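Local coordinates for major royal jelly protein 1 (Apis mellifera, PDB 5YYL), which is the most abundant protein of the royal jelly fed to honeybee larvae, probably serves as larval nutrition, and binds the sterol 24-methylenecholesterol, at residues 257-260 with 261-264. Numbering follows the deposited sequence.
Sequences ALSP and MTNN
The beta hairpin joining strands 253-258 and 264-269 turns at Pro260 to Asn263, and Ser259 meets the returning chain with both its backbone and its hydroxyl. At the mouth of the turn, Ser259 N donates to Asn264 O (3.0 Å) in a nearly straight bond, 171° at the hydrogen. One step further in, Asn263 N reaches Ser259 O at 3.0 Å, closing an alpha-turn over Ser259 to Asn263 in which Asn263 takes up a left-handed backbone conformation.

In this beta-propeller family, consecutive antiparallel strands of a four-stranded sheet build each blade; here the hairpin joins the first two strands of one blade, and Glu332 follows strand 326-331 of the next sheet in sequence.

The side chain of Ser259 works from within the bend. Its OG, anti to the backbone N and beside the carbonyl carbon (chi1 169°), is turned toward the residues that follow and accepts two successive amides, a bent bond from Met261 N at 3.2 Å and a straighter one from Thr262 N at 3.0 Å. Thr262 repeats the principle on the returning arm: its OG1 accepts from Asn264 N at 3.2 Å, an ST turn. Leu258 CD1 lies 3.9 Å from both Asn263 O and Asn264 O, a loose van der Waals contact. The two hydroxyls, Ser259 OG and Thr262 OG1, stand 3.1 Å apart, and each is hydrogen-bonded to a different carboxylate oxygen of Glu332.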
loop_
_atom_site.group_PDB
_atom_site.type_symbol
_atom_site.label_atom_id
_atom_site.label_comp_id
_atom_site.label_asym_id
_atom_site.label_seq_id
_atom_site.Cartn_x
_atom_site.Cartn_y
_atom_site.Cartn_z
ATOM N N ALA A 257 38.368 -6.540 -20.644
ATOM C CA ALA A 257 36.975 -6.841 -20.330
ATOM C C ALA A 257 36.700 -8.330 -20.408
ATOM O O ALA A 257 36.807 -8.926 -21.474
ATOM C CB ALA A 257 36.049 -6.123 -21.285
ATOM N N LEU A 258 36.317 -8.910 -19.277
ATOM C CA LEU A 258 36.001 -10.322 -19.169
ATOM C C LEU A 258 34.546 -10.568 -19.526
ATOM O O LEU A 258 33.663 -9.929 -18.972
ATOM C CB LEU A 258 36.257 -10.774 -17.732
ATOM C CG LEU A 258 36.176 -12.257 -17.414
ATOM C CD1 LEU A 258 37.217 -13.025 -18.211
ATOM C CD2 LEU A 258 36.420 -12.416 -15.925
ATOM N N SER A 259 34.294 -11.489 -20.455
ATOM C CA SER A 259 32.924 -11.920 -20.772
ATOM C C SER A 259 32.424 -12.863 -19.691
ATOM O O SER A 259 33.023 -13.918 -19.491
ATOM C CB SER A 259 32.859 -12.630 -22.117
ATOM O OG SER A 259 31.607 -13.267 -22.296
ATOM N N PRO A 260 31.322 -12.507 -18.996
ATOM C CA PRO A 260 30.735 -13.463 -18.054
ATOM C C PRO A 260 30.156 -14.727 -18.683
ATOM O O PRO A 260 29.944 -15.688 -17.970
ATOM C CB PRO A 260 29.598 -12.663 -17.396
ATOM C CG PRO A 260 29.916 -11.237 -17.638
ATOM C CD PRO A 260 30.588 -11.225 -18.981
ATOM N N MET A 261 29.872 -14.718 -19.987
ATOM C CA MET A 261 29.275 -15.868 -20.684
ATOM C C MET A 261 30.312 -16.783 -21.350
ATOM O O MET A 261 30.148 -17.991 -21.312
ATOM C CB MET A 261 28.181 -15.389 -21.678
ATOM C CG MET A 261 28.016 -16.218 -22.955
ATOM S SD MET A 261 26.865 -15.474 -24.150
ATOM C CE MET A 261 25.455 -15.091 -23.129
ATOM N N THR A 262 31.352 -16.219 -21.967
ATOM C CA THR A 262 32.369 -17.007 -22.688
ATOM C C THR A 262 33.705 -17.184 -21.963
ATOM O O THR A 262 34.523 -18.004 -22.393
ATOM C CB THR A 262 32.678 -16.406 -24.076
ATOM O OG1 THR A 262 33.437 -15.210 -23.928
ATOM C CG2 THR A 262 31.402 -16.108 -24.831
ATOM N N ASN A 263 33.949 -16.407 -20.907
ATOM C CA ASN A 263 35.245 -16.383 -20.206
ATOM C C ASN A 263 36.429 -15.869 -21.050
ATOM O O ASN A 263 37.590 -16.048 -20.672
ATOM C CB ASN A 263 35.576 -17.760 -19.591
ATOM C CG ASN A 263 34.497 -18.247 -18.650
ATOM O OD1 ASN A 263 34.606 -18.056 -17.449
ATOM N ND2 ASN A 263 33.437 -18.852 -19.190
ATOM N N ASN A 264 36.149 -15.216 -22.175
ATOM C CA ASN A 264 37.197 -14.537 -22.945
ATOM C C ASN A 264 37.526 -13.211 -22.290
ATOM O O ASN A 264 36.630 -12.428 -22.017
ATOM C CB ASN A 264 36.745 -14.284 -24.364
ATOM C CG ASN A 264 36.479 -15.553 -25.115
ATOM O OD1 ASN A 264 37.190 -16.561 -24.959
ATOM N ND2 ASN A 264 35.462 -15.516 -25.956
#